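Local coordinates for conserved hypothetical protein (Thermoplasma acidophilum DSM 1728, PDB 1Q7H), which has no established function but carries a PUA domain and so probably binds RNA, perhaps in connection with translation initiation, at residues 33-37 with 149-153; 26-31 with 42-46. The contacts are given in a common frame with arbitrary orientation. Residue numbers count along the deposited sequence, not the author numbering.

Contact 1 (33-37 with 149-153); sequences VAAQK and IRAFP
The C-terminal tail here folds back from helix 147-151 onto the antiparallel sheet of the N-terminal part of the chain, plugging an aromatic residue against strand 32-35. Residues 33-35 are extended, and the segment then turns through Gln36 (phi/psi -155/5°) and Lys37 (51/8°). Opposite, Phe152 is the first residue to leave helical angles (-123/70°). The closest CA pairs are Gln36 with Ala151, 7.7 Å, and Ala34 with Phe152, 7.9 Å. Phe152 takes chi1 m with chi2 -70°; its CB points sideways, yet the long ring reaches the strand. Ala34, whose CB points toward the tail, is small enough to admit it: Ala34 CB lies 4.4 Å from Phe152 CE1, and Ala34 O 3.8 Å from the same carbon. The side chains of Ala41 and Tyr43 also touch that of Phe152. Gln36, exposed as suits an amide, curls (m, m, chi3 -40°) past the far end of the ring. Its NE2 is 3.4 Å from Ala151 O, too poorly angled to bond, while its aliphatic CG presses within 3.2 Å of Phe152 CZ.

Contact 2 (26-31 with 42-46); sequences ITGESL and YYIGG
The loop 26-31, after helix 9-20, packs its apolar side chains on the end of the beta hairpin 40-44/47-52 in the N-terminal antiparallel sheet; Leu31 and Ile44 are closest (CA to CA 5.5 Å). Residues 26-29 form a type II beta turn closed by a hydrogen bond from Glu29 N to Ile26 O, 3.0 Å; in Gly28, with phi 90°, a CB would collide with the preceding carbonyl. Residues 29-31 then run extended. Tyr42 (chi1 m) meets Leu31 lightly, its CB 4.5 Å from Leu31 CD1. Tyr43 turns its CB away, but Tyr43 O accepts a CA-H...O contact from Leu31 CA at 3.4 Å. Branched aliphatic Ile44 and Leu31 (both m, t) fill the gap: Ile44 CG1 lies 3.3 Å from Leu31 CD2, its CD1 4.1 Å from Ile26 CG2 and its CG2 3.7 Å from Glu29 OE1; Glu29 OE2 is hydrogen-bonded to Tyr65 OH. A water donates to Ser30 O (3.1 Å) and accepts from Gly45 N (3.2 Å). Gly45 (53/42°) is left-handed helical, which favours glycine; on Gly46 (83/-4°) a CB would jam against the preceding carbonyl O. Helix 9-20 backs the cluster, Trp16 touching Ile26 and Ile15 Leu31, while Met49 of strand 47-52 packs on Ile44.

How the contacts relate
From the N terminus, the chain leaves helix 9-20, passes through 26-31 and enters strand 32-35, with which 33-37 begins before running on into the following turn, then returns along strand 40-44. Contact 2 closes this short loop, with ten residues between its segments. Contact 1 closes a far larger one, 111 residues, bringing the chain end back to the N-terminal sheet. The segments alternate, so the contacts cross rather than nest. Contact 2 ties the loop after helix 9-20 to the sheet, and contact 1 ties the C terminus to that same sheet. Their centres are about 15 Å apart, bridged by Tyr43: its CE2 packs 3.9 Å from Ala34 CB, and its OH lies 3.3 Å from Phe152 O, a probable hydrogen bond.

Contact 1 (33-37 with 149-153)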
ATOM      1  N   VAL A  33       5.105  15.788  -8.867  1.00 22.14           N
ATOM      2  CA  VAL A  33       3.844  15.779  -8.153  1.00 18.96           C
ATOM      3  C   VAL A  33       2.732  16.276  -9.064  1.00 23.56           C
ATOM      4  O   VAL A  33       2.969  17.085  -9.953  1.00 20.29           O
ATOM      5  CB  VAL A  33       3.934  16.658  -6.883  1.00 22.32           C
ATOM      6  CG1 VAL A  33       4.092  18.129  -7.271  1.00 21.99           C
ATOM      7  CG2 VAL A  33       2.713  16.435  -6.009  1.00 18.71           C
ATOM      8  N   ALA A  34       1.521  15.773  -8.847  1.00 25.68           N
ATOM      9  CA  ALA A  34       0.364  16.171  -9.636  1.00 28.65           C
ATOM     10  C   ALA A  34      -0.841  16.212  -8.701  1.00 32.91           C
ATOM     11  O   ALA A  34      -0.839  15.549  -7.666  1.00 32.47           O
ATOM     12  CB  ALA A  34       0.136  15.176 -10.764  1.00 27.57           C
ATOM     13  N   ALA A  35      -1.871  16.975  -9.059  1.00 39.10           N
ATOM     14  CA  ALA A  35      -3.044  17.092  -8.198  1.00 42.51           C
ATOM     15  C   ALA A  35      -4.417  16.829  -8.827  1.00 47.42           C
ATOM     16  O   ALA A  35      -4.558  16.665 -10.037  1.00 47.37           O
ATOM     17  CB  ALA A  35      -3.045  18.461  -7.536  1.00 33.49           C
ATOM     18  N   GLN A  36      -5.419  16.777  -7.952  1.00 50.45           N
ATOM     19  CA  GLN A  36      -6.825  16.572  -8.295  1.00 55.49           C
ATOM     20  C   GLN A  36      -7.561  17.207  -7.117  1.00 60.62           C
ATOM     21  O   GLN A  36      -8.785  17.125  -7.004  1.00 59.04           O
ATOM     22  CB  GLN A  36      -7.182  15.084  -8.349  1.00 54.75           C
ATOM     23  CG  GLN A  36      -6.393  14.240  -9.338  1.00 58.78           C
ATOM     24  CD  GLN A  36      -6.766  14.489 -10.782  1.00 64.07           C
ATOM     25  OE1 GLN A  36      -7.940  14.658 -11.108  1.00 68.74           O
ATOM     26  NE2 GLN A  36      -5.769  14.486 -11.664  1.00 66.99           N
ATOM     27  N   LYS A  37      -6.773  17.826  -6.238  1.00 66.34           N
ATOM     28  CA  LYS A  37      -7.252  18.488  -5.025  1.00 70.97           C
ATOM     29  C   LYS A  37      -8.157  17.618  -4.166  1.00 72.34           C
ATOM     30  O   LYS A  37      -8.754  18.081  -3.199  1.00 75.22           O
ATOM     31  CB  LYS A  37      -7.934  19.815  -5.366  1.00 77.38           C
ATOM     32  CG  LYS A  37      -6.926  20.926  -5.610  1.00 79.02           C
ATOM     33  CD  LYS A  37      -6.065  21.136  -4.370  1.00 82.42           C
ATOM     34  CE  LYS A  37      -4.802  21.904  -4.701  1.00 87.42           C
ATOM     35  NZ  LYS A  37      -4.579  23.073  -3.804  1.00 87.32           N
ATOM     36  N   ILE A 149      -5.501   5.252  -9.267  1.00 25.98           N
ATOM     37  CA  ILE A 149      -4.777   4.945 -10.493  1.00 25.22           C
ATOM     38  C   ILE A 149      -5.466   5.503 -11.738  1.00 26.89           C
ATOM     39  O   ILE A 149      -4.796   5.910 -12.683  1.00 22.14           O
ATOM     40  CB  ILE A 149      -4.555   3.406 -10.627  1.00 28.77           C
ATOM     41  CG1 ILE A 149      -3.298   3.018  -9.844  1.00 23.21           C
ATOM     42  CG2 ILE A 149      -4.416   2.987 -12.099  1.00 16.65           C
ATOM     43  CD1 ILE A 149      -3.065   1.542  -9.773  1.00 38.09           C
ATOM     44  N   ARG A 150      -6.796   5.529 -11.743  1.00 27.87           N
ATOM     45  CA  ARG A 150      -7.522   6.066 -12.890  1.00 29.51           C
ATOM     46  C   ARG A 150      -7.347   7.581 -12.922  1.00 28.71           C
ATOM     47  O   ARG A 150      -7.315   8.190 -13.990  1.00 29.72           O
ATOM     48  CB  ARG A 150      -9.017   5.722 -12.823  1.00 31.66           C
ATOM     49  CG  ARG A 150      -9.345   4.233 -12.963  1.00 42.29           C
ATOM     50  CD  ARG A 150     -10.848   4.005 -13.164  1.00 46.03           C
ATOM     51  NE  ARG A 150     -11.658   4.590 -12.091  1.00 51.42           N
ATOM     52  CZ  ARG A 150     -11.997   3.962 -10.965  1.00 52.59           C
ATOM     53  NH1 ARG A 150     -11.605   2.711 -10.746  1.00 50.04           N
ATOM     54  NH2 ARG A 150     -12.721   4.594 -10.047  1.00 50.28           N
ATOM     55  N   ALA A 151      -7.215   8.186 -11.746  1.00 27.95           N
ATOM     56  CA  ALA A 151      -7.037   9.630 -11.651  1.00 26.32           C
ATOM     57  C   ALA A 151      -5.604  10.078 -11.945  1.00 32.57           C
ATOM     58  O   ALA A 151      -5.380  11.209 -12.373  1.00 33.80           O
ATOM     59  CB  ALA A 151      -7.442  10.109 -10.275  1.00 24.03           C
ATOM     60  N   PHE A 152      -4.633   9.200 -11.716  1.00 30.62           N
ATOM     61  CA  PHE A 152      -3.240   9.555 -11.948  1.00 32.00           C
ATOM     62  C   PHE A 152      -2.565   8.615 -12.917  1.00 35.97           C
ATOM     63  O   PHE A 152      -1.696   7.832 -12.535  1.00 39.47           O
ATOM     64  CB  PHE A 152      -2.489   9.567 -10.626  1.00 28.63           C
ATOM     65  CG  PHE A 152      -2.982  10.605  -9.678  1.00 25.03           C
ATOM     66  CD1 PHE A 152      -2.749  11.953  -9.929  1.00 27.67           C
ATOM     67  CD2 PHE A 152      -3.731  10.246  -8.566  1.00 25.75           C
ATOM     68  CE1 PHE A 152      -3.255  12.933  -9.082  1.00 24.69           C
ATOM     69  CE2 PHE A 152      -4.244  11.208  -7.713  1.00 23.27           C
ATOM     70  CZ  PHE A 152      -4.006  12.564  -7.975  1.00 30.15           C
ATOM     71  N   PRO A 153      -2.954   8.684 -14.195  1.00 43.32           N
ATOM     72  CA  PRO A 153      -2.391   7.835 -15.247  1.00 48.21           C
ATOM     73  C   PRO A 153      -0.869   7.894 -15.241  1.00 55.59           C
ATOM     74  O   PRO A 153      -0.247   6.810 -15.192  1.00 62.90           O
ATOM     75  CB  PRO A 153      -2.989   8.424 -16.519  1.00 48.55           C
ATOM     76  CG  PRO A 153      -4.317   8.942 -16.049  1.00 47.75           C
ATOM     77  CD  PRO A 153      -3.949   9.616 -14.753  1.00 45.58           C
ATOM     78  OXT PRO A 153      -0.323   9.022 -15.283  1.00 58.32           O
TER

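Contact 2 (26-31 with 42-46)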
ATOM      1  N   ILE A  26      13.159   4.754  -1.077  1.00 21.86           N
ATOM      2  CA  ILE A  26      13.228   5.531  -2.316  1.00 21.35           C
ATOM      3  C   ILE A  26      14.114   6.752  -2.099  1.00 20.99           C
ATOM      4  O   ILE A  26      14.033   7.729  -2.832  1.00 23.27           O
ATOM      5  CB  ILE A  26      11.843   6.017  -2.795  1.00 23.24           C
ATOM      6  CG1 ILE A  26      11.098   6.692  -1.644  1.00 19.93           C
ATOM      7  CG2 ILE A  26      11.042   4.851  -3.366  1.00 16.03           C
ATOM      8  CD1 ILE A  26       9.785   7.324  -2.066  1.00 21.20           C
ATOM      9  N   THR A  27      14.955   6.694  -1.077  1.00 23.92           N
ATOM     10  CA  THR A  27      15.855   7.800  -0.775  1.00 27.13           C
ATOM     11  C   THR A  27      16.657   8.153  -2.019  1.00 26.33           C
ATOM     12  O   THR A  27      17.194   7.270  -2.681  1.00 25.79           O
ATOM     13  CB  THR A  27      16.824   7.419   0.355  1.00 30.16           C
ATOM     14  OG1 THR A  27      16.096   7.312   1.583  1.00 27.48           O
ATOM     15  CG2 THR A  27      17.919   8.461   0.505  1.00 31.37           C
ATOM     16  N   GLY A  28      16.715   9.440  -2.346  1.00 27.93           N
ATOM     17  CA  GLY A  28      17.462   9.868  -3.517  1.00 26.15           C
ATOM     18  C   GLY A  28      16.683   9.914  -4.821  1.00 28.20           C
ATOM     19  O   GLY A  28      17.164  10.473  -5.805  1.00 35.51           O
ATOM     20  N   GLU A  29      15.490   9.331  -4.852  1.00 26.86           N
ATOM     21  CA  GLU A  29      14.683   9.341  -6.072  1.00 24.08           C
ATOM     22  C   GLU A  29      14.005  10.703  -6.254  1.00 27.08           C
ATOM     23  O   GLU A  29      13.392  11.228  -5.324  1.00 24.13           O
ATOM     24  CB  GLU A  29      13.615   8.250  -5.995  1.00 26.39           C
ATOM     25  CG  GLU A  29      14.162   6.867  -5.662  1.00 25.43           C
ATOM     26  CD  GLU A  29      14.332   5.977  -6.885  1.00 26.66           C
ATOM     27  OE1 GLU A  29      14.126   6.459  -8.022  1.00 26.80           O
ATOM     28  OE2 GLU A  29      14.674   4.784  -6.701  1.00 30.15           O
ATOM     29  N   SER A  30      14.121  11.289  -7.441  1.00 25.84           N
ATOM     30  CA  SER A  30      13.479  12.575  -7.673  1.00 27.45           C
ATOM     31  C   SER A  30      12.020  12.295  -7.981  1.00 24.58           C
ATOM     32  O   SER A  30      11.695  11.290  -8.608  1.00 22.59           O
ATOM     33  CB  SER A  30      14.153  13.335  -8.825  1.00 30.03           C
ATOM     34  OG  SER A  30      14.108  12.606 -10.030  1.00 41.09           O
ATOM     35  N   LEU A  31      11.145  13.191  -7.542  1.00 21.31           N
ATOM     36  CA  LEU A  31       9.711  13.004  -7.717  1.00 20.10           C
ATOM     37  C   LEU A  31       8.967  14.129  -8.435  1.00 21.39           C
ATOM     38  O   LEU A  31       9.335  15.298  -8.330  1.00 22.92           O
ATOM     39  CB  LEU A  31       9.074  12.817  -6.333  1.00 16.48           C
ATOM     40  CG  LEU A  31       9.717  11.797  -5.382  1.00 16.84           C
ATOM     41  CD1 LEU A  31       9.171  11.976  -3.976  1.00 12.87           C
ATOM     42  CD2 LEU A  31       9.443  10.381  -5.886  1.00 18.13           C
ATOM     43  N   TYR A  42       2.731  11.333  -6.343  1.00 20.73           N
ATOM     44  CA  TYR A  42       4.151  11.546  -6.575  1.00 19.71           C
ATOM     45  C   TYR A  42       4.608  10.436  -7.522  1.00 20.67           C
ATOM     46  O   TYR A  42       4.460   9.245  -7.230  1.00 14.76           O
ATOM     47  CB  TYR A  42       4.896  11.489  -5.248  1.00 18.98           C
ATOM     48  CG  TYR A  42       4.431  12.552  -4.279  1.00 22.68           C
ATOM     49  CD1 TYR A  42       5.064  13.794  -4.227  1.00 20.40           C
ATOM     50  CD2 TYR A  42       3.329  12.331  -3.444  1.00 20.90           C
ATOM     51  CE1 TYR A  42       4.609  14.799  -3.365  1.00 20.53           C
ATOM     52  CE2 TYR A  42       2.870  13.323  -2.585  1.00 20.82           C
ATOM     53  CZ  TYR A  42       3.514  14.557  -2.553  1.00 21.31           C
ATOM     54  OH  TYR A  42       3.046  15.555  -1.727  1.00 20.74           O
ATOM     55  N   TYR A  43       5.141  10.844  -8.668  1.00 17.60           N
ATOM     56  CA  TYR A  43       5.600   9.935  -9.706  1.00 12.73           C
ATOM     57  C   TYR A  43       7.107   9.748  -9.713  1.00 19.38           C
ATOM     58  O   TYR A  43       7.862  10.663  -9.368  1.00 16.92           O
ATOM     59  CB  TYR A  43       5.222  10.474 -11.088  1.00 13.68           C
ATOM     60  CG  TYR A  43       3.745  10.539 -11.414  1.00 19.89           C
ATOM     61  CD1 TYR A  43       3.195   9.717 -12.399  1.00 17.40           C
ATOM     62  CD2 TYR A  43       2.902  11.446 -10.768  1.00 15.21           C
ATOM     63  CE1 TYR A  43       1.849   9.791 -12.730  1.00 23.40           C
ATOM     64  CE2 TYR A  43       1.553  11.530 -11.097  1.00 21.79           C
ATOM     65  CZ  TYR A  43       1.034  10.699 -12.075  1.00 25.33           C
ATOM     66  OH  TYR A  43      -0.302  10.772 -12.399  1.00 37.24           O
ATOM     67  N   ILE A  44       7.528   8.549 -10.104  1.00 16.23           N
ATOM     68  CA  ILE A  44       8.935   8.217 -10.280  1.00 20.48           C
ATOM     69  C   ILE A  44       8.935   7.598 -11.675  1.00 23.98           C
ATOM     70  O   ILE A  44       8.206   6.648 -11.941  1.00 26.26           O
ATOM     71  CB  ILE A  44       9.462   7.176  -9.278  1.00 22.95           C
ATOM     72  CG1 ILE A  44       9.570   7.790  -7.883  1.00 23.90           C
ATOM     73  CG2 ILE A  44      10.854   6.711  -9.711  1.00 22.53           C
ATOM     74  CD1 ILE A  44      10.082   6.825  -6.813  1.00 20.90           C
ATOM     75  N   GLY A  45       9.708   8.171 -12.583  1.00 28.74           N
ATOM     76  CA  GLY A  45       9.761   7.647 -13.934  1.00 25.78           C
ATOM     77  C   GLY A  45       8.426   7.467 -14.636  1.00 25.49           C
ATOM     78  O   GLY A  45       8.212   6.449 -15.290  1.00 29.31           O
ATOM     79  N   GLY A  46       7.513   8.422 -14.506  1.00 21.97           N
ATOM     80  CA  GLY A  46       6.243   8.277 -15.201  1.00 26.93           C
ATOM     81  C   GLY A  46       5.159   7.424 -14.552  1.00 33.30           C
ATOM     82  O   GLY A  46       4.049   7.339 -15.080  1.00 32.29           O
TER
HETATM   83  O   HOH W   1      10.543  11.028 -11.483  1.00 33.69           O